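DNAation factor-related protein 4 (Drosophila melanogaster, PDB 5XPC) probably acts as an apoptotic DNA endonuclease, this chain being its CIDE domain, which forms higher-order assemblies important for DNA fragmentation. Local coordinates at residues B[32-37]-B[44-49]; B[12-17]-B[39-44]. One frame throughout, in Å; residues are numbered along the deposited sequence.

Contact 1 of 2, residues B[32-37]-B[44-49]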
loop_
_atom_site.group_PDB
_atom_site.type_symbol
_atom_site.label_atom_id
_atom_site.label_comp_id
_atom_site.label_asym_id
_atom_site.label_seq_id
_atom_site.Cartn_x
_atom_site.Cartn_y
_atom_site.Cartn_z
ATOM N N MET B 32 -1.380 -7.844 27.043
ATOM C CA MET B 32 -0.350 -7.301 27.927
ATOM C C MET B 32 -0.142 -5.805 27.698
ATOM O O MET B 32 0.030 -5.040 28.658
ATOM C CB MET B 32 0.968 -8.054 27.728
ATOM C CG MET B 32 2.132 -7.438 28.514
ATOM S SD MET B 32 3.714 -8.296 28.358
ATOM C CE MET B 32 3.351 -9.876 29.131
ATOM N N LEU B 33 -0.130 -5.365 26.435
ATOM C CA LEU B 33 0.131 -3.954 26.166
ATOM C C LEU B 33 -0.972 -3.083 26.740
ATOM O O LEU B 33 -0.700 -2.023 27.319
ATOM C CB LEU B 33 0.273 -3.703 24.665
ATOM C CG LEU B 33 0.623 -2.271 24.243
ATOM C CD1 LEU B 33 1.826 -1.737 25.040
ATOM C CD2 LEU B 33 0.932 -2.217 22.736
ATOM N N ILE B 34 -2.226 -3.526 26.609
ATOM C CA ILE B 34 -3.339 -2.765 27.161
ATOM C C ILE B 34 -3.275 -2.745 28.686
ATOM O O ILE B 34 -3.528 -1.711 29.314
ATOM C CB ILE B 34 -4.673 -3.334 26.646
ATOM C CG1 ILE B 34 -4.827 -3.014 25.158
ATOM C CG2 ILE B 34 -5.848 -2.784 27.466
ATOM C CD1 ILE B 34 -6.108 -3.492 24.560
ATOM N N ALA B 35 -2.935 -3.874 29.306
ATOM C CA ALA B 35 -2.862 -3.910 30.764
ATOM C C ALA B 35 -1.778 -2.972 31.286
ATOM O O ALA B 35 -1.992 -2.240 32.262
ATOM C CB ALA B 35 -2.619 -5.341 31.244
ATOM N N LYS B 36 -0.611 -2.967 30.638
ATOM C CA LYS B 36 0.466 -2.081 31.067
ATOM C C LYS B 36 0.121 -0.620 30.800
ATOM O O LYS B 36 0.483 0.262 31.588
ATOM C CB LYS B 36 1.768 -2.473 30.370
ATOM C CG LYS B 36 2.309 -3.833 30.792
ATOM C CD LYS B 36 3.719 -4.066 30.216
ATOM C CE LYS B 36 4.377 -5.276 30.858
ATOM N NZ LYS B 36 5.764 -5.526 30.339
ATOM N N ALA B 37 -0.580 -0.346 29.696
ATOM C CA ALA B 37 -1.041 1.012 29.419
ATOM C C ALA B 37 -2.060 1.472 30.452
ATOM O O ALA B 37 -2.037 2.627 30.895
ATOM C CB ALA B 37 -1.647 1.087 28.022
ATOM N N LEU B 44 -11.563 3.065 32.207
ATOM C CA LEU B 44 -12.538 2.008 32.471
ATOM C C LEU B 44 -12.475 0.904 31.422
ATOM O O LEU B 44 -12.514 -0.288 31.759
ATOM C CB LEU B 44 -13.944 2.600 32.515
ATOM C CG LEU B 44 -14.174 3.539 33.690
ATOM C CD1 LEU B 44 -15.503 4.255 33.548
ATOM C CD2 LEU B 44 -14.100 2.769 35.008
ATOM N N GLU B 45 -12.434 1.273 30.145
ATOM C CA GLU B 45 -12.455 0.297 29.052
ATOM C C GLU B 45 -11.390 0.700 28.035
ATOM O O GLU B 45 -11.699 1.231 26.960
ATOM C CB GLU B 45 -13.853 0.200 28.425
ATOM C CG GLU B 45 -13.883 -0.616 27.141
ATOM C CD GLU B 45 -15.273 -0.864 26.589
ATOM O OE1 GLU B 45 -16.280 -0.478 27.239
ATOM O OE2 GLU B 45 -15.338 -1.412 25.463
ATOM N N PRO B 46 -10.115 0.472 28.345
ATOM C CA PRO B 46 -9.053 0.976 27.466
ATOM C C PRO B 46 -8.967 0.196 26.161
ATOM O O PRO B 46 -9.101 -1.029 26.137
ATOM C CB PRO B 46 -7.779 0.798 28.305
ATOM C CG PRO B 46 -8.114 -0.311 29.250
ATOM C CD PRO B 46 -9.574 -0.105 29.587
ATOM N N HIS B 47 -8.744 0.933 25.073
ATOM C CA HIS B 47 -8.407 0.373 23.774
ATOM C C HIS B 47 -7.248 1.171 23.208
ATOM O O HIS B 47 -7.023 2.318 23.601
ATOM C CB HIS B 47 -9.588 0.436 22.797
ATOM C CG HIS B 47 -10.712 -0.474 23.167
ATOM N ND1 HIS B 47 -11.770 -0.065 23.951
ATOM C CD2 HIS B 47 -10.950 -1.768 22.861
ATOM C CE1 HIS B 47 -12.613 -1.068 24.111
ATOM N NE2 HIS B 47 -12.139 -2.113 23.461
ATOM N N LEU B 48 -6.531 0.565 22.266
ATOM C CA LEU B 48 -5.393 1.199 21.615
ATOM C C LEU B 48 -5.764 1.609 20.196
ATOM O O LEU B 48 -6.427 0.859 19.471
ATOM C CB LEU B 48 -4.183 0.260 21.581
ATOM C CG LEU B 48 -3.584 -0.123 22.934
ATOM C CD1 LEU B 48 -2.465 -1.124 22.710
ATOM C CD2 LEU B 48 -3.078 1.100 23.677
ATOM N N TYR B 49 -5.337 2.805 19.809
ATOM C CA TYR B 49 -5.601 3.360 18.491
ATOM C C TYR B 49 -4.296 3.888 17.923
ATOM O O TYR B 49 -3.482 4.444 18.660
ATOM C CB TYR B 49 -6.605 4.503 18.558
ATOM C CG TYR B 49 -7.916 4.141 19.224
ATOM C CD1 TYR B 49 -8.025 4.106 20.606
ATOM C CD2 TYR B 49 -9.044 3.843 18.463
ATOM C CE1 TYR B 49 -9.252 3.779 21.230
ATOM C CE2 TYR B 49 -10.266 3.521 19.068
ATOM C CZ TYR B 49 -10.360 3.485 20.448
ATOM O OH TYR B 49 -11.570 3.166 21.061
#
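Leu33 and Leu48 make the tight end of this helix-to-strand contact, where apolar side chains alone do the joining. Leu48 CD1 lies 3.6 Å from both CG and CD2 of Leu33, so a single methyl of the strand residue presses against the branch point and one methyl of the helix residue. Leu33 holds its CG anti to the backbone N (chi1 -177°), and this swings its branches across to Leu48 although its CB does not start out in that direction. One residue on, Ile34 divides its two branches. The side chains of Ile34 and Leu48 slide past each other in opposite directions, with Ile34 CG1 3.9 Å from Leu48 CG, while Ile34 CG2 packs on the proline ring, 3.8 Å from Pro46 CG. On the inner side Phe72 and Val74 of strand 71-75 pack against Leu33 and Leu48 respectively. Toward the outside the fit slackens: Ile34 and Pro46 are partly exposed, and exposed Glu45 points its CB away from the helix. A helix packed across a mixed sheet, joined here through Leu33, Ile34, Pro46 and Leu48, is characteristic of the ubiquitin-like fold to which CIDE-N domains belong.

Contact 2 of 2, residues B[12-17]-B[39-44]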
loop_
_atom_site.group_PDB
_atom_site.type_symbol
_atom_site.label_atom_id
_atom_site.label_comp_id
_atom_site.label_asym_id
_atom_site.label_seq_id
_atom_site.Cartn_x
_atom_site.Cartn_y
_atom_site.Cartn_z
ATOM N N TYR B 12 6.879 -0.748 22.230
ATOM C CA TYR B 12 5.825 0.099 21.673
ATOM C C TYR B 12 5.784 1.419 22.435
ATOM O O TYR B 12 6.304 1.529 23.548
ATOM C CB TYR B 12 4.441 -0.580 21.750
ATOM C CG TYR B 12 4.348 -1.944 21.076
ATOM C CD1 TYR B 12 4.365 -3.118 21.824
ATOM C CD2 TYR B 12 4.232 -2.055 19.691
ATOM C CE1 TYR B 12 4.270 -4.372 21.207
ATOM C CE2 TYR B 12 4.131 -3.302 19.069
ATOM C CZ TYR B 12 4.152 -4.453 19.829
ATOM O OH TYR B 12 4.053 -5.690 19.202
ATOM N N LYS B 13 5.144 2.429 21.839
ATOM C CA LYS B 13 4.981 3.727 22.484
ATOM C C LYS B 13 3.497 4.024 22.654
ATOM O O LYS B 13 2.709 3.816 21.724
ATOM C CB LYS B 13 5.660 4.839 21.681
ATOM C CG LYS B 13 7.178 4.660 21.607
ATOM C CD LYS B 13 7.831 5.672 20.679
ATOM C CE LYS B 13 9.323 5.404 20.546
ATOM N NZ LYS B 13 9.963 6.481 19.740
ATOM N N VAL B 14 3.129 4.499 23.843
ATOM C CA VAL B 14 1.737 4.750 24.215
ATOM C C VAL B 14 1.638 6.113 24.880
ATOM O O VAL B 14 2.427 6.437 25.779
ATOM C CB VAL B 14 1.190 3.661 25.158
ATOM C CG1 VAL B 14 -0.262 3.979 25.586
ATOM C CG2 VAL B 14 1.266 2.290 24.493
ATOM N N THR B 15 0.662 6.905 24.451
ATOM C CA THR B 15 0.339 8.149 25.123
ATOM C C THR B 15 -1.177 8.280 25.141
ATOM O O THR B 15 -1.901 7.439 24.595
ATOM C CB THR B 15 1.047 9.334 24.429
ATOM O OG1 THR B 15 0.897 10.529 25.205
ATOM C CG2 THR B 15 0.512 9.536 22.997
ATOM N N ASP B 16 -1.669 9.318 25.799
ATOM C CA ASP B 16 -3.101 9.562 25.822
ATOM C C ASP B 16 -3.456 10.578 24.739
ATOM O O ASP B 16 -2.598 11.059 23.991
ATOM C CB ASP B 16 -3.573 9.998 27.214
ATOM C CG ASP B 16 -2.833 11.213 27.753
ATOM O OD1 ASP B 16 -2.151 11.917 26.982
ATOM O OD2 ASP B 16 -2.956 11.476 28.969
ATOM N N ASN B 17 -4.746 10.890 24.636
ATOM C CA ASN B 17 -5.191 11.726 23.528
ATOM C C ASN B 17 -4.622 13.138 23.619
ATOM O O ASN B 17 -4.457 13.809 22.593
ATOM C CB ASN B 17 -6.715 11.753 23.473
ATOM C CG ASN B 17 -7.231 12.129 22.101
ATOM O OD1 ASN B 17 -6.635 11.767 21.080
ATOM N ND2 ASN B 17 -8.340 12.855 22.064
ATOM N N SER B 39 -2.251 0.612 33.503
ATOM C CA SER B 39 -1.563 0.938 34.748
ATOM C C SER B 39 -1.121 2.397 34.759
ATOM O O SER B 39 -1.174 3.059 35.798
ATOM C CB SER B 39 -0.364 0.012 34.951
ATOM O OG SER B 39 -0.802 -1.290 35.291
ATOM N N LYS B 40 -0.709 2.917 33.602
ATOM C CA LYS B 40 -0.239 4.294 33.484
ATOM C C LYS B 40 -1.369 5.293 33.244
ATOM O O LYS B 40 -1.275 6.441 33.703
ATOM C CB LYS B 40 0.787 4.388 32.346
ATOM C CG LYS B 40 2.099 3.636 32.632
ATOM C CD LYS B 40 2.758 4.178 33.895
ATOM C CE LYS B 40 4.194 3.664 34.091
ATOM N NZ LYS B 40 4.243 2.188 34.235
ATOM N N PHE B 41 -2.431 4.881 32.544
ATOM C CA PHE B 41 -3.594 5.714 32.227
ATOM C C PHE B 41 -4.847 5.003 32.716
ATOM O O PHE B 41 -5.424 4.178 31.986
ATOM C CB PHE B 41 -3.705 5.973 30.725
ATOM C CG PHE B 41 -2.471 6.594 30.123
ATOM C CD1 PHE B 41 -2.280 7.971 30.168
ATOM C CD2 PHE B 41 -1.512 5.804 29.516
ATOM C CE1 PHE B 41 -1.139 8.562 29.613
ATOM C CE2 PHE B 41 -0.368 6.386 28.952
ATOM C CZ PHE B 41 -0.189 7.764 29.007
ATOM N N PRO B 42 -5.301 5.286 33.930
ATOM C CA PRO B 42 -6.462 4.568 34.477
ATOM C C PRO B 42 -7.749 4.862 33.723
ATOM O O PRO B 42 -8.376 5.906 33.922
ATOM C CB PRO B 42 -6.528 5.071 35.927
ATOM C CG PRO B 42 -5.138 5.487 36.242
ATOM C CD PRO B 42 -4.588 6.057 34.960
ATOM N N LEU B 43 -8.164 3.918 32.878
ATOM C CA LEU B 43 -9.352 4.042 32.049
ATOM C C LEU B 43 -10.250 2.832 32.269
ATOM O O LEU B 43 -9.763 1.717 32.476
ATOM C CB LEU B 43 -8.975 4.136 30.560
ATOM C CG LEU B 43 -8.098 5.316 30.146
ATOM C CD1 LEU B 43 -7.504 5.078 28.753
ATOM C CD2 LEU B 43 -8.951 6.569 30.171
ATOM N N LEU B 44 -11.563 3.065 32.207
ATOM C CA LEU B 44 -12.538 2.008 32.471
ATOM C C LEU B 44 -12.475 0.904 31.422
ATOM O O LEU B 44 -12.514 -0.288 31.759
ATOM C CB LEU B 44 -13.944 2.600 32.515
ATOM C CG LEU B 44 -14.174 3.539 33.690
ATOM C CD1 LEU B 44 -15.503 4.255 33.548
ATOM C CD2 LEU B 44 -14.100 2.769 35.008
#
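The backbones of 12-17 and 39-44 come closest at Asp16 and Phe41, whose CA atoms are 7.5 Å apart, and no hydrogen bond links the two segments. Phe41, the first residue to leave helical geometry, has its CG anti to the carbonyl carbon (chi1 -56°), and its ring reaches from the turn to three successive residues. Val14 CG1 lies 4.1 Å from Phe41 CE2, an apolar contact between side chains running in opposite directions. The far end of the ring meets backbone, with Phe41 CZ 3.9 Å from Thr15 CA. The side chains of Asp16 and Phe41 cross at about a right angle, the carboxylate and ring planes are 53° apart, and Asp16 OD2 comes to 3.5 Å from Phe41 CE1. That oxygen is also hydrogen-bonded to Thr20 OG1, which helps fix the carboxylate beside the ring. Asp16 N is buried here without a polar partner. With an alanine here, Val14, Thr15 and Asp16 would probably face a gap where the ring had been, and the carboxylate would lose its aromatic neighbour. Phe41 also touches Val74 of strand 71-75 and Arg21 in the loop before strand 22-27, while Val14 touches Leu33 and Ala37 of helix 30-40, placing the ring between the end of that helix and the sheet.

Overall arrangement
From the N terminus, strand 10-15 supplies the first half of contact 2; the chain then turns back through strand 22-27 and enters helix 30-40, whose middle opens contact 1. The last turn of the helix and the loop after it, residues 39-44, close the long loop of contact 2, and residues 44-49 then close the shorter one of contact 1. The two loops therefore cross instead of nesting, and their ranges meet at Leu44, which makes neither contact. Their centres are about 7 Å apart, bridged by Leu33 packing on Tyr12. Together they illustrate how one helix can tie a central strand, 10-15, to an outermost one, 47-50, across the same sheet.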